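Local coordinates for SusD superfamily protein (Bacteroides thetaiotaomicron VPI-5482, PDB 3HDX) that probably binds polysaccharides at the outer membrane of this gut bacterium as a SusD-family lipoprotein, helping to capture glycans for uptake, at residues G175-T178 against S184-A187; E104-Y109 against L180-Y185; E372-C375 against T381-V384. All coordinates share one frame; numbering follows the deposited sequence. Where two conformers were deposited one is given.

Contact 1: G175-T178 against S184-A187; sequences GTQT and SYGA. With EDO (1,2-ethanediol), chain L; EDO (1,2-ethanediol), chain B.
In the long loop between helix 152-169 and helix 196-209, residues 175-178 run past Tyr185 at the surface, and the contact is essentially one tyrosine laid against a backbone. The two segments come closest at Gly175, its C 3.5 Å from Tyr185 CB. A side chain on Gly175 would run into Ser184 O and Tyr185 CB, and its positive phi of 79° also suits a residue without one. Past CB, the phenol lies along the Thr176-Gln177 backbone: Gln177 N sits 3.6 Å above the ring plane, toward the rim. Tyr185 CG falls between its own N and carbonyl carbon (chi1 78°), which turns the ring to this strip of chain. Gln177, extended, runs beside it in the same direction, the amide plane only 19° from the ring plane. Its CB makes a CH-pi contact over that face, 4.1 Å from the centroid, and CD reaches to 3.7 Å from Tyr185 OH. An ethanediol, probably from the crystallisation liquor, brings O2 to the ring edge in plane. Outside this contact, a backbone hydrogen bond joins Gly186 to Tyr174, and Ala187 O is bonded to Lys254 NZ, before the loop leads on to helix 196-209.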
loop_
_atom_site.group_PDB
_atom_site.type_symbol
_atom_site.label_atom_id
_atom_site.label_comp_id
_atom_site.label_asym_id
_atom_site.label_seq_id
_atom_site.Cartn_x
_atom_site.Cartn_y
_atom_site.Cartn_z
ATOM N N GLY A 175 -0.933 -17.278 -17.871
ATOM C CA GLY A 175 -0.440 -18.426 -18.587
ATOM C C GLY A 175 -1.067 -19.747 -18.216
ATOM O O GLY A 175 -1.756 -19.876 -17.207
ATOM N N THR A 176 -0.793 -20.744 -19.055
ATOM C CA THR A 176 -1.191 -22.127 -18.813
ATOM C C THR A 176 0.022 -22.972 -19.077
ATOM O O THR A 176 1.024 -22.491 -19.623
ATOM C CB THR A 176 -2.332 -22.607 -19.736
ATOM O OG1 THR A 176 -1.896 -22.592 -21.099
ATOM C CG2 THR A 176 -3.577 -21.742 -19.543
ATOM N N GLN A 177 -0.084 -24.252 -18.743
ATOM C CA GLN A 177 1.047 -25.142 -18.952
ATOM C C GLN A 177 1.444 -25.281 -20.451
ATOM O O GLN A 177 2.633 -25.457 -20.758
ATOM C CB GLN A 177 0.746 -26.502 -18.339
ATOM C CG GLN A 177 1.979 -27.330 -18.191
ATOM C CD GLN A 177 1.699 -28.627 -17.478
ATOM O OE1 GLN A 177 0.539 -29.049 -17.339
ATOM N NE2 GLN A 177 2.766 -29.279 -17.035
ATOM N N THR A 178 0.462 -25.171 -21.337
ATOM C CA THR A 178 0.641 -25.263 -22.788
ATOM C C THR A 178 0.952 -23.912 -23.448
ATOM O O THR A 178 1.571 -23.876 -24.521
ATOM C CB THR A 178 -0.581 -25.982 -23.473
ATOM O OG1 THR A 178 -1.800 -25.318 -23.165
ATOM C CG2 THR A 178 -0.742 -27.352 -22.944
ATOM N N SER A 184 6.604 -18.881 -17.557
ATOM C CA SER A 184 5.997 -19.426 -16.350
ATOM C C SER A 184 4.470 -19.352 -16.430
ATOM O O SER A 184 3.912 -18.775 -17.358
ATOM C CB SER A 184 6.524 -18.672 -15.123
ATOM O OG SER A 184 7.920 -18.878 -14.912
ATOM N N TYR A 185 3.786 -19.996 -15.484
ATOM C CA TYR A 185 2.334 -19.932 -15.474
ATOM C C TYR A 185 1.733 -20.118 -14.096
ATOM O O TYR A 185 2.378 -20.637 -13.197
ATOM C CB TYR A 185 1.715 -20.961 -16.416
ATOM C CG TYR A 185 1.676 -22.365 -15.905
ATOM C CD1 TYR A 185 2.827 -23.154 -15.897
ATOM C CD2 TYR A 185 0.468 -22.932 -15.447
ATOM C CE1 TYR A 185 2.784 -24.494 -15.453
ATOM C CE2 TYR A 185 0.421 -24.259 -14.991
ATOM C CZ TYR A 185 1.592 -25.029 -15.001
ATOM O OH TYR A 185 1.577 -26.343 -14.546
ATOM N N GLY A 186 0.463 -19.725 -14.001
ATOM C CA GLY A 186 -0.375 -19.927 -12.818
ATOM C C GLY A 186 0.245 -19.546 -11.496
ATOM O O GLY A 186 0.556 -18.381 -11.273
ATOM N N ALA A 187 0.476 -20.543 -10.647
ATOM C CA ALA A 187 1.061 -20.328 -9.312
ATOM C C ALA A 187 2.398 -19.602 -9.315
ATOM O O ALA A 187 2.682 -18.816 -8.440
ATOM C CB ALA A 187 1.159 -21.656 -8.534
HETATM C C1 EDO L . 8.710 -23.207 -16.252
HETATM O O1 EDO L . 8.775 -21.985 -15.489
HETATM C C2 EDO L . 7.692 -24.161 -15.656
HETATM O O2 EDO L . 6.374 -23.669 -15.926
HETATM C C1 EDO B . 9.422 -15.593 -12.318
HETATM O O1 EDO B . 9.308 -15.625 -10.890
HETATM C C2 EDO B . 8.240 -16.369 -12.876
HETATM O O2 EDO B . 8.299 -17.745 -12.490
#

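Contact 2: E104-Y109 against L180-Y185; sequences EQNLKY and LYYGSY. With EDO (1,2-ethanediol), chain L; EDO (1,2-ethanediol), chain B.
On helix 104-129, Asn106 meets Tyr181 and Tyr182, and Tyr109 meets Tyr181; the two loop tyrosines begin a type I' turn ending at Ser184. Tyr109 points its ring edge at the face of Tyr181 in an offset edge-to-face pair, centroids 5.8 Å apart. The planes stand at 70°. The carboxamide of Asn106 reaches between the loop tyrosines. With CG swung away from the backbone N (chi1 -159°), its ND2 comes 3.4 Å from Tyr181 CE1. The same nitrogen lies 3.6 Å from Tyr182 CZ, while OD1 sits over one face of the Tyr182 ring, near its rim. A water bridges the segments, donating to Asn106 OD1 and accepting from Tyr182 N at 2.9 Å. A leucine in place of Tyr182 has no hydroxyl and would probably leave Asp110 OD2 short of a partner and the Asn106 amide without a ring face to lie over. No direct hydrogen bond joins the segments, so the link is aromatic packing plus a water bridge; just beyond them Asp110 takes one hydroxyl on each oxygen, Tyr181 OH on OD1 and Tyr182 OH on OD2, and these hydroxyls also bond Gln113 and Thr14 respectively.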
loop_
_atom_site.group_PDB
_atom_site.type_symbol
_atom_site.label_atom_id
_atom_site.label_comp_id
_atom_site.label_asym_id
_atom_site.label_seq_id
_atom_site.Cartn_x
_atom_site.Cartn_y
_atom_site.Cartn_z
ATOM N N GLU A 104 -0.762 -11.056 -29.883
ATOM C CA GLU A 104 -1.686 -9.951 -29.569
ATOM C C GLU A 104 -2.135 -10.070 -28.114
ATOM O O GLU A 104 -2.261 -9.071 -27.431
ATOM C CB GLU A 104 -2.937 -9.926 -30.464
ATOM C CG GLU A 104 -3.829 -8.695 -30.212
ATOM C CD GLU A 104 -5.057 -8.647 -31.075
ATOM O OE1 GLU A 104 -5.367 -9.657 -31.739
ATOM O OE2 GLU A 104 -5.716 -7.591 -31.080
ATOM N N GLN A 105 -2.396 -11.309 -27.650
ATOM C CA GLN A 105 -2.813 -11.505 -26.260
ATOM C C GLN A 105 -1.686 -11.108 -25.289
ATOM O O GLN A 105 -1.965 -10.482 -24.257
ATOM C CB GLN A 105 -3.308 -12.944 -26.018
ATOM C CG GLN A 105 -3.928 -13.164 -24.634
ATOM C CD GLN A 105 -5.085 -12.263 -24.412
ATOM O OE1 GLN A 105 -5.013 -11.348 -23.592
ATOM N NE2 GLN A 105 -6.139 -12.437 -25.215
ATOM N N ASN A 106 -0.429 -11.427 -25.610
ATOM C CA ASN A 106 0.698 -11.061 -24.764
ATOM C C ASN A 106 0.774 -9.532 -24.689
ATOM O O ASN A 106 1.011 -8.973 -23.616
ATOM C CB ASN A 106 1.980 -11.660 -25.341
ATOM C CG ASN A 106 3.128 -11.791 -24.350
ATOM O OD1 ASN A 106 4.034 -12.608 -24.594
ATOM N ND2 ASN A 106 3.150 -10.978 -23.262
ATOM N N LEU A 107 0.573 -8.860 -25.813
ATOM C CA LEU A 107 0.556 -7.402 -25.814
ATOM C C LEU A 107 -0.557 -6.863 -24.903
ATOM O O LEU A 107 -0.312 -5.923 -24.096
ATOM C CB LEU A 107 0.378 -6.832 -27.231
ATOM C CG LEU A 107 0.251 -5.303 -27.363
ATOM C CD1 LEU A 107 1.554 -4.545 -26.971
ATOM C CD2 LEU A 107 -0.238 -4.881 -28.729
ATOM N N LYS A 108 -1.761 -7.415 -25.049
ATOM C CA LYS A 108 -2.924 -6.943 -24.252
ATOM C C LYS A 108 -2.636 -7.107 -22.754
ATOM O O LYS A 108 -2.907 -6.201 -21.969
ATOM C CB LYS A 108 -4.225 -7.668 -24.645
ATOM C CG LYS A 108 -4.793 -7.218 -25.987
ATOM C CD LYS A 108 -6.103 -7.957 -26.336
ATOM C CE LYS A 108 -6.760 -7.453 -27.651
ATOM N N TYR A 109 -2.049 -8.241 -22.372
ATOM C CA TYR A 109 -1.694 -8.460 -20.968
ATOM C C TYR A 109 -0.673 -7.419 -20.474
ATOM O O TYR A 109 -0.803 -6.863 -19.379
ATOM C CB TYR A 109 -1.108 -9.853 -20.727
ATOM C CG TYR A 109 -2.066 -11.049 -20.733
ATOM C CD1 TYR A 109 -3.445 -10.906 -20.574
ATOM C CD2 TYR A 109 -1.550 -12.337 -20.763
ATOM C CE1 TYR A 109 -4.285 -11.989 -20.529
ATOM C CE2 TYR A 109 -2.391 -13.461 -20.694
ATOM C CZ TYR A 109 -3.752 -13.270 -20.578
ATOM O OH TYR A 109 -4.577 -14.358 -20.489
ATOM N N LEU A 180 2.673 -20.727 -21.959
ATOM C CA LEU A 180 3.360 -20.018 -20.880
ATOM C C LEU A 180 3.323 -18.511 -21.071
ATOM O O LEU A 180 3.218 -18.013 -22.189
ATOM C CB LEU A 180 4.810 -20.504 -20.727
ATOM C CG LEU A 180 5.027 -22.003 -20.383
ATOM C CD1 LEU A 180 6.505 -22.373 -20.441
ATOM C CD2 LEU A 180 4.421 -22.379 -19.017
ATOM N N TYR A 181 3.349 -17.787 -19.949
ATOM C CA TYR A 181 3.430 -16.321 -19.972
ATOM C C TYR A 181 4.846 -15.981 -19.548
ATOM O O TYR A 181 5.230 -16.205 -18.412
ATOM C CB TYR A 181 2.384 -15.678 -19.070
ATOM C CG TYR A 181 2.482 -14.179 -19.073
ATOM C CD1 TYR A 181 2.051 -13.419 -20.171
ATOM C CD2 TYR A 181 3.063 -13.495 -17.987
ATOM C CE1 TYR A 181 2.166 -11.999 -20.165
ATOM C CE2 TYR A 181 3.201 -12.102 -17.986
ATOM C CZ TYR A 181 2.759 -11.362 -19.055
ATOM O OH TYR A 181 2.939 -10.001 -19.026
ATOM N N TYR A 182 5.648 -15.473 -20.495
ATOM C CA TYR A 182 7.038 -15.192 -20.240
ATOM C C TYR A 182 7.750 -16.318 -19.458
ATOM O O TYR A 182 8.466 -16.074 -18.467
ATOM C CB TYR A 182 7.179 -13.832 -19.567
ATOM C CG TYR A 182 6.912 -12.647 -20.477
ATOM C CD1 TYR A 182 7.559 -12.505 -21.715
ATOM C CD2 TYR A 182 6.087 -11.598 -20.063
ATOM C CE1 TYR A 182 7.347 -11.385 -22.516
ATOM C CE2 TYR A 182 5.879 -10.460 -20.860
ATOM C CZ TYR A 182 6.527 -10.361 -22.101
ATOM O OH TYR A 182 6.352 -9.281 -22.909
ATOM N N GLY A 183 7.520 -17.555 -19.941
ATOM C CA GLY A 183 8.191 -18.741 -19.395
ATOM C C GLY A 183 7.636 -19.447 -18.180
ATOM O O GLY A 183 8.164 -20.465 -17.800
ATOM N N SER A 184 6.604 -18.881 -17.557
ATOM C CA SER A 184 5.997 -19.426 -16.350
ATOM C C SER A 184 4.470 -19.352 -16.430
ATOM O O SER A 184 3.912 -18.775 -17.358
ATOM C CB SER A 184 6.524 -18.672 -15.123
ATOM O OG SER A 184 7.920 -18.878 -14.912
ATOM N N TYR A 185 3.786 -19.996 -15.484
ATOM C CA TYR A 185 2.334 -19.932 -15.474
ATOM C C TYR A 185 1.733 -20.118 -14.096
ATOM O O TYR A 185 2.378 -20.637 -13.197
ATOM C CB TYR A 185 1.715 -20.961 -16.416
ATOM C CG TYR A 185 1.676 -22.365 -15.905
ATOM C CD1 TYR A 185 2.827 -23.154 -15.897
ATOM C CD2 TYR A 185 0.468 -22.932 -15.447
ATOM C CE1 TYR A 185 2.784 -24.494 -15.453
ATOM C CE2 TYR A 185 0.421 -24.259 -14.991
ATOM C CZ TYR A 185 1.592 -25.029 -15.001
ATOM O OH TYR A 185 1.577 -26.343 -14.546
HETATM C C1 EDO L . 8.710 -23.207 -16.252
HETATM O O1 EDO L . 8.775 -21.985 -15.489
HETATM C C2 EDO L . 7.692 -24.161 -15.656
HETATM O O2 EDO L . 6.374 -23.669 -15.926
HETATM C C1 EDO B . 9.422 -15.593 -12.318
HETATM O O1 EDO B . 9.308 -15.625 -10.890
HETATM C C2 EDO B . 8.240 -16.369 -12.876
HETATM O O2 EDO B . 8.299 -17.745 -12.490
HETATM O O HOH W 1 4.598 -14.801 -23.102
#

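Contact 3: E372-C375 against T381-V384; sequences EALC and TEAV
This is a helical hairpin: helix 363-376 turns through a short connection into helix 380-391, and the two pack where Leu374 and Ala383 come within 5.4 Å between CA atoms. Sequence places the region in the SusD family, which belongs to the TPR clan, and paired helices of this kind are consistent with that kinship. Apolar packing makes up the heart of the contact. The methyl of Ala383 points to the first helix and is met by two side chains, Leu374 CB at 3.9 Å and Cys375 SG at 3.6 Å. Such a small residue lets the second backbone approach closely, and Leu374 uses that nearness: its CD1 lies 4.0 Å from Glu382 C, against the main chain itself. Cys375 SG stands opposite its own carbonyl carbon across the CA-CB bond (chi1 -73°), a rotation that turns the sulfur to the methyl. Leu412, Ile413 and Ile416 of helix 409-423 also touch Cys375, extending the buried packing to a third helix.

At the margin of the contact lies one polar side chain. Glu382, exposed, crosses Leu374 at about a right angle and offers it the aliphatic part of its chain, while its carboxylate turns out of the contact, OE1 forming a salt bridge to Arg379 in the connection between the helices. Separately, the first helix is tied elsewhere through the buried Glu372, which faces away from the 381-384 segment: its OE2 forms a salt bridge to Arg436 and a hydrogen bond to Tyr213, which probably balances its charge. Where the leucine passes the glutamate, Leu374 CD1 rests 4.1 Å from Glu382 CB.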
loop_
_atom_site.group_PDB
_atom_site.type_symbol
_atom_site.label_atom_id
_atom_site.label_comp_id
_atom_site.label_asym_id
_atom_site.label_seq_id
_atom_site.Cartn_x
_atom_site.Cartn_y
_atom_site.Cartn_z
ATOM N N GLU A 372 -16.018 -0.775 6.665
ATOM C CA GLU A 372 -16.004 0.678 6.687
ATOM C C GLU A 372 -17.057 1.244 5.718
ATOM O O GLU A 372 -17.846 2.118 6.107
ATOM C CB GLU A 372 -14.592 1.151 6.323
ATOM C CG GLU A 372 -14.359 2.630 6.034
ATOM C CD GLU A 372 -12.933 2.915 5.562
ATOM O OE1 GLU A 372 -12.002 2.094 5.825
ATOM O OE2 GLU A 372 -12.753 3.982 4.945
ATOM N N ALA A 373 -17.063 0.731 4.480
ATOM C CA ALA A 373 -17.986 1.194 3.443
ATOM C C ALA A 373 -19.453 0.954 3.825
ATOM O O ALA A 373 -20.288 1.830 3.688
ATOM C CB ALA A 373 -17.653 0.551 2.078
ATOM N N LEU A 374 -19.724 -0.217 4.384
ATOM C CA LEU A 374 -21.086 -0.581 4.780
ATOM C C LEU A 374 -21.577 0.351 5.897
ATOM O O LEU A 374 -22.701 0.841 5.846
ATOM C CB LEU A 374 -21.188 -2.054 5.172
ATOM C CG LEU A 374 -21.140 -3.010 3.987
ATOM C CD1 LEU A 374 -20.841 -4.430 4.438
ATOM C CD2 LEU A 374 -22.459 -2.945 3.183
ATOM N N CYS A 375 -20.706 0.665 6.864
ATOM C CA CYS A 375 -21.067 1.670 7.875
ATOM C C CYS A 375 -21.343 3.026 7.262
ATOM O O CYS A 375 -22.343 3.691 7.612
ATOM C CB CYS A 375 -19.976 1.819 8.897
ATOM S SG CYS A 375 -19.875 0.424 10.015
ATOM N N THR A 381 -25.237 -3.149 10.469
ATOM C CA THR A 381 -25.484 -4.529 10.831
ATOM C C THR A 381 -24.726 -5.475 9.893
ATOM O O THR A 381 -24.148 -6.441 10.317
ATOM C CB THR A 381 -27.016 -4.829 10.856
ATOM O OG1 THR A 381 -27.702 -3.763 11.550
ATOM C CG2 THR A 381 -27.259 -6.138 11.525
ATOM N N GLU A 382 -24.710 -5.146 8.601
ATOM C CA GLU A 382 -23.964 -5.948 7.640
ATOM C C GLU A 382 -22.434 -5.822 7.817
ATOM O O GLU A 382 -21.701 -6.780 7.582
ATOM C CB GLU A 382 -24.372 -5.548 6.222
ATOM C CG GLU A 382 -25.855 -5.813 5.898
ATOM C CD GLU A 382 -26.262 -5.159 4.604
ATOM O OE1 GLU A 382 -25.643 -5.566 3.610
ATOM O OE2 GLU A 382 -27.110 -4.229 4.592
ATOM N N ALA A 383 -21.953 -4.655 8.258
ATOM C CA ALA A 383 -20.528 -4.445 8.465
ATOM C C ALA A 383 -19.944 -5.383 9.517
ATOM O O ALA A 383 -18.787 -5.835 9.406
ATOM C CB ALA A 383 -20.270 -2.988 8.874
ATOM N N VAL A 384 -20.755 -5.684 10.539
ATOM C CA VAL A 384 -20.294 -6.490 11.674
ATOM C C VAL A 384 -19.811 -7.853 11.247
ATOM O O VAL A 384 -18.781 -8.313 11.756
ATOM C CB VAL A 384 -21.391 -6.583 12.799
ATOM C CG1 VAL A 384 -21.019 -7.613 13.862
ATOM C CG2 VAL A 384 -21.637 -5.202 13.435
#

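How the contacts relate
Along the chain, contact 2 opens first, at the N-terminal end of helix 104-129, and closes after 70 intervening residues, bringing the loop after helix 152-169 back to helix 104-129. Contact 1 closes a short loop within that long loop. The 180-185 segment of contact 2 begins between the two segments of contact 1, so the contacts interlace, sharing Ser184 and Tyr185. Their centres lie 9 Å apart, and they touch where Gly175 N packs on Tyr181 CB. Contact 3 follows in series in the SusD family region, away from the starch-binding-associated region of contacts 1 and 2, and joins consecutive helices 363-376 and 380-391. It touches neither, its nearest atoms about 29 Å from contact 1 and about 28 Å from contact 2.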